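Local coordinates for dehalogenase-like hydrolase (Ralstonia solanacearum, PDB 3UMB) that catalyses the hydrolytic removal of halogen from L-2-haloacids, probably turning small (S)-2-haloalkanoic acids into the corresponding (R)-2-hydroxyalkanoic acids, at the interface of chains A and B. Sequence-based numbering; all coordinates share one arbitrary frame. Chains: chain A/B, dehalogenase-like hydrolase.

Contact 1: the interface of chains A and B. Residues chain A 49, 183, 190, 208; chain B 46-47, 50.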
loop_
_atom_site.group_PDB
_atom_site.type_symbol
_atom_site.label_atom_id
_atom_site.label_comp_id
_atom_site.label_asym_id
_atom_site.label_seq_id
_atom_site.Cartn_x
_atom_site.Cartn_y
_atom_site.Cartn_z
ATOM N N ARG A 49 2.715 -2.553 4.563
ATOM C CA ARG A 49 3.283 -1.270 4.209
ATOM C C ARG A 49 2.965 -0.152 5.186
ATOM O O ARG A 49 3.830 0.611 5.540
ATOM C CB ARG A 49 2.787 -0.853 2.858
ATOM C CG ARG A 49 3.271 -1.770 1.763
ATOM C CD ARG A 49 2.554 -1.466 0.511
ATOM N NE ARG A 49 3.031 -2.267 -0.599
ATOM C CZ ARG A 49 2.420 -2.326 -1.777
ATOM N NH1 ARG A 49 1.273 -1.645 -2.006
ATOM N NH2 ARG A 49 2.931 -3.089 -2.727
ATOM N N TRP A 183 5.440 -4.964 -8.107
ATOM C CA TRP A 183 6.018 -3.972 -7.196
ATOM C C TRP A 183 7.327 -4.508 -6.603
ATOM O O TRP A 183 8.291 -3.776 -6.408
ATOM C CB TRP A 183 5.027 -3.544 -6.102
ATOM C CG TRP A 183 4.462 -4.664 -5.245
ATOM C CD1 TRP A 183 3.270 -5.305 -5.440
ATOM C CD2 TRP A 183 5.052 -5.260 -4.080
ATOM N NE1 TRP A 183 3.115 -6.314 -4.506
ATOM C CE2 TRP A 183 4.176 -6.276 -3.639
ATOM C CE3 TRP A 183 6.246 -5.051 -3.383
ATOM C CZ2 TRP A 183 4.430 -7.058 -2.494
ATOM C CZ3 TRP A 183 6.537 -5.863 -2.266
ATOM C CH2 TRP A 183 5.622 -6.859 -1.841
ATOM N N TRP A 190 15.660 -1.820 -7.723
ATOM C CA TRP A 190 16.188 -0.631 -7.029
ATOM C C TRP A 190 17.289 -1.067 -6.060
ATOM O O TRP A 190 18.285 -0.438 -5.923
ATOM C CB TRP A 190 15.069 0.079 -6.199
ATOM C CG TRP A 190 14.153 1.029 -6.938
ATOM C CD1 TRP A 190 14.423 1.727 -8.092
ATOM C CD2 TRP A 190 12.832 1.440 -6.536
ATOM N NE1 TRP A 190 13.341 2.493 -8.454
ATOM C CE2 TRP A 190 12.364 2.355 -7.502
ATOM C CE3 TRP A 190 11.988 1.097 -5.471
ATOM C CZ2 TRP A 190 11.106 2.917 -7.432
ATOM C CZ3 TRP A 190 10.735 1.660 -5.410
ATOM C CH2 TRP A 190 10.308 2.561 -6.379
ATOM N N LEU A 208 6.793 2.776 -12.152
ATOM C CA LEU A 208 7.732 3.114 -11.068
ATOM C C LEU A 208 9.066 3.655 -11.590
ATOM O O LEU A 208 9.988 3.830 -10.811
ATOM C CB LEU A 208 7.957 1.919 -10.121
ATOM C CG LEU A 208 6.771 1.534 -9.187
ATOM C CD1 LEU A 208 6.975 0.138 -8.577
ATOM C CD2 LEU A 208 6.485 2.507 -8.095
ATOM N N ASP B 46 -0.691 3.111 -3.452
ATOM C CA ASP B 46 0.278 2.050 -3.453
ATOM C C ASP B 46 1.649 2.597 -3.805
ATOM O O ASP B 46 2.629 2.232 -3.161
ATOM C CB ASP B 46 -0.084 0.995 -4.480
ATOM C CG ASP B 46 -1.224 0.125 -4.038
ATOM O OD1 ASP B 46 -1.674 0.312 -2.871
ATOM O OD2 ASP B 46 -1.660 -0.712 -4.886
ATOM N N TYR B 47 1.720 3.451 -4.846
ATOM C CA TYR B 47 2.989 3.976 -5.328
ATOM C C TYR B 47 3.664 4.891 -4.328
ATOM O O TYR B 47 4.871 4.841 -4.203
ATOM C CB TYR B 47 2.857 4.662 -6.696
ATOM C CG TYR B 47 2.581 3.733 -7.892
ATOM C CD1 TYR B 47 2.649 2.321 -7.784
ATOM C CD2 TYR B 47 2.310 4.252 -9.148
ATOM C CE1 TYR B 47 2.385 1.469 -8.903
ATOM C CE2 TYR B 47 2.051 3.405 -10.273
ATOM C CZ TYR B 47 2.108 2.032 -10.137
ATOM O OH TYR B 47 1.885 1.236 -11.242
ATOM N N ILE B 50 5.104 2.320 -1.732
ATOM C CA ILE B 50 6.174 1.522 -2.289
ATOM C C ILE B 50 7.457 2.356 -2.305
ATOM O O ILE B 50 8.516 1.902 -1.853
ATOM C CB ILE B 50 5.827 1.044 -3.735
ATOM C CG1 ILE B 50 4.751 -0.007 -3.700
ATOM C CG2 ILE B 50 7.095 0.509 -4.485
ATOM C CD1 ILE B 50 4.231 -0.349 -5.067
HETATM O O HOH W 1 -0.663 -0.226 -0.380
#

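Contact 2: the interface of chains A and B. Residues chain A 49, 154-158; chain B 50, 53-54.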
loop_
_atom_site.group_PDB
_atom_site.type_symbol
_atom_site.label_atom_id
_atom_site.label_comp_id
_atom_site.label_asym_id
_atom_site.label_seq_id
_atom_site.Cartn_x
_atom_site.Cartn_y
_atom_site.Cartn_z
ATOM N N ARG A 49 2.715 -2.553 4.563
ATOM C CA ARG A 49 3.283 -1.270 4.209
ATOM C C ARG A 49 2.965 -0.152 5.186
ATOM O O ARG A 49 3.830 0.611 5.540
ATOM C CB ARG A 49 2.787 -0.853 2.858
ATOM C CG ARG A 49 3.271 -1.770 1.763
ATOM C CD ARG A 49 2.554 -1.466 0.511
ATOM N NE ARG A 49 3.031 -2.267 -0.599
ATOM C CZ ARG A 49 2.420 -2.326 -1.777
ATOM N NH1 ARG A 49 1.273 -1.645 -2.006
ATOM N NH2 ARG A 49 2.931 -3.089 -2.727
ATOM N N TYR A 154 8.860 -5.028 6.424
ATOM C CA TYR A 154 8.369 -5.682 5.210
ATOM C C TYR A 154 8.978 -5.052 3.981
ATOM O O TYR A 154 9.357 -3.887 3.983
ATOM C CB TYR A 154 6.857 -5.571 5.161
ATOM C CG TYR A 154 6.183 -6.468 6.142
ATOM C CD1 TYR A 154 5.654 -5.974 7.296
ATOM C CD2 TYR A 154 6.084 -7.847 5.910
ATOM C CE1 TYR A 154 5.045 -6.817 8.233
ATOM C CE2 TYR A 154 5.502 -8.714 6.861
ATOM C CZ TYR A 154 4.937 -8.182 7.997
ATOM O OH TYR A 154 4.303 -9.006 8.938
ATOM N N LYS A 155 9.068 -5.813 2.907
ATOM C CA LYS A 155 9.320 -5.236 1.594
ATOM C C LYS A 155 8.331 -4.126 1.400
ATOM O O LYS A 155 7.164 -4.277 1.801
ATOM C CB LYS A 155 9.087 -6.247 0.474
ATOM C CG LYS A 155 9.988 -7.485 0.534
ATOM C CD LYS A 155 9.261 -8.656 -0.130
ATOM C CE LYS A 155 10.172 -9.751 -0.649
ATOM N NZ LYS A 155 9.309 -10.882 -1.240
ATOM N N THR A 156 8.730 -3.037 0.749
ATOM C CA THR A 156 9.999 -2.906 -0.001
ATOM C C THR A 156 11.207 -2.358 0.785
ATOM O O THR A 156 12.143 -1.845 0.184
ATOM C CB THR A 156 9.773 -1.974 -1.167
ATOM O OG1 THR A 156 9.010 -0.868 -0.702
ATOM C CG2 THR A 156 8.940 -2.666 -2.290
ATOM N N ALA A 157 11.164 -2.442 2.115
ATOM C CA ALA A 157 12.182 -1.910 2.989
ATOM C C ALA A 157 13.570 -2.460 2.667
ATOM O O ALA A 157 13.694 -3.669 2.514
ATOM C CB ALA A 157 11.786 -2.277 4.483
ATOM N N PRO A 158 14.613 -1.591 2.564
ATOM C CA PRO A 158 15.971 -2.100 2.233
ATOM C C PRO A 158 16.439 -3.266 3.128
ATOM O O PRO A 158 17.096 -4.175 2.649
ATOM C CB PRO A 158 16.886 -0.895 2.449
ATOM C CG PRO A 158 16.023 0.307 2.157
ATOM C CD PRO A 158 14.551 -0.116 2.443
ATOM N N ILE B 50 5.104 2.320 -1.732
ATOM C CA ILE B 50 6.174 1.522 -2.289
ATOM C C ILE B 50 7.457 2.356 -2.305
ATOM O O ILE B 50 8.516 1.902 -1.853
ATOM C CB ILE B 50 5.827 1.044 -3.735
ATOM C CG1 ILE B 50 4.751 -0.007 -3.700
ATOM C CG2 ILE B 50 7.095 0.509 -4.485
ATOM C CD1 ILE B 50 4.231 -0.349 -5.067
ATOM N N LEU B 53 8.723 3.425 1.451
ATOM C CA LEU B 53 9.190 2.210 2.093
ATOM C C LEU B 53 10.507 1.784 1.520
ATOM O O LEU B 53 11.339 1.334 2.298
ATOM C CB LEU B 53 8.148 1.056 2.033
ATOM C CG LEU B 53 8.225 -0.134 3.030
ATOM C CD1 LEU B 53 8.530 0.318 4.444
ATOM C CD2 LEU B 53 6.886 -0.972 3.051
ATOM N N ALA B 54 10.730 2.006 0.217
ATOM C CA ALA B 54 11.944 1.565 -0.502
ATOM C C ALA B 54 13.140 2.461 -0.245
ATOM O O ALA B 54 14.276 2.023 -0.448
ATOM C CB ALA B 54 11.737 1.494 -2.083
HETATM O O HOH W 2 14.437 -0.591 -0.678
#

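Contact 1: the interface of chains A and B
Helix 33-54 of this HAD-superfamily L-2-haloacid dehalogenase lays B:Ile50 between A:Arg49 of the same helix in the other chain and the aromatic residues of helix 182-191. The extended CG1-CD1 branch of B:Ile50 (chi1 -71°, with CG1 anti to the carbonyl carbon) carries CD1 to CB of A:Trp183, 3.5 Å away. Its other branch, CG2, meets A:Trp190 at the ring atom CZ3 (3.9 Å), the two side chains crossing at about a right angle, with CD1 of A:Leu208 a little further off.

The side chain of A:Arg49 runs alongside that of B:Ile50 and points the same way. CG1 of B:Ile50 sits above one face of the guanidinium, offset toward the rim, 3.8 Å from CZ of A:Arg49. Within chain A, NH2 stands over the indole face of A:Trp183 near its rim, and the indole atom CG meets the edge of the guanidinium. The arginine is thus confined by apolar groups on two sides. At another edge, NH1 makes a long salt bridge to OD1 of B:Asp46 (3.6 Å), the guanidinium and carboxylate planes lying 73° apart. Water 1 fills in, 2.9 Å from NH1 of A:Arg49 and 2.7 Å from OD1 of B:Asp46. B:Asp46 is also a magnesium ligand residue; the nearby A:Arg49 may help balance its negative charge.

CD2 of A:Leu208 sits over a face of the B:Tyr47 ring, toward the rim at CD1 (3.9 Å), the side chains crossing obliquely.

Contact 2: the interface of chains A and B
B:Leu53, near the C-terminal end of helix 33-54, wedges its side chain between the same helix of chain A and the backbone of loop A:Tyr154 to A:Ala157. The leucine's chi1 of -160° sets CG opposite the backbone N and carries both methyls toward the chain A loop and helix, where they take different neighbours. CD2 turns in toward A:Arg49, crossing that side chain at about a right angle and lying 3.8 Å from its CA; the same methyl also meets the carbonyl O of A:Lys155 at 3.5 Å. CD1 goes the other way, to CB of A:Ala157, a looser contact of 4.2 Å. Between the branches, CG lies against the peptide nitrogens of A:Thr156 and A:Ala157, so the leucine packs largely on main chain.

A:Thr156 runs obliquely to this leucine. Its hydroxyl OG1, placed between the backbone N and the carbonyl carbon (chi1 44°), donates a hydrogen bond to the backbone O of B:Ile50 (3.0 Å). The donor lies in the carbonyl plane on a lone pair, with a C=O...donor angle of 128°. CB of A:Thr156 packs loosely on the methyl CB of B:Ala54. Water 2 ties the neighbouring main chains together, 2.8 Å from O of A:Thr156 and 2.6 Å from O of B:Ala54. Beyond it, the ring of A:Pro158 brings CD to 3.5 Å from the backbone O of B:Leu53, while CG faces the carbonyl of B:Ala54.

The chain A loop carries the conserved HAD motif III lysine, A:Lys155, joined to A:Thr156 by a cis peptide bond, and it leads into helix 158-161 at A:Pro158. The end of the partner's helix 33-54 therefore rests against the back of a probable active-site segment.

Contact 1 and contact 2 are neighbouring stretches of one two-fold interface, the centres of their C-alpha atoms about 8 Å apart. Both use A:Arg49 and B:Ile50, and both are built on helix 33-54 of the two chains. Along the chain B helix, contact 1 takes the earlier turns and contact 2 the last ones, so the helix spans from the tryptophan-bearing helix 182-191 of chain A to its lysine-bearing loop. Symmetry repeats each patch with the chains exchanged. Such an arrangement would suit a homodimer, in which the partner could steady segments around the active site, although the structure alone does not prove the solution state.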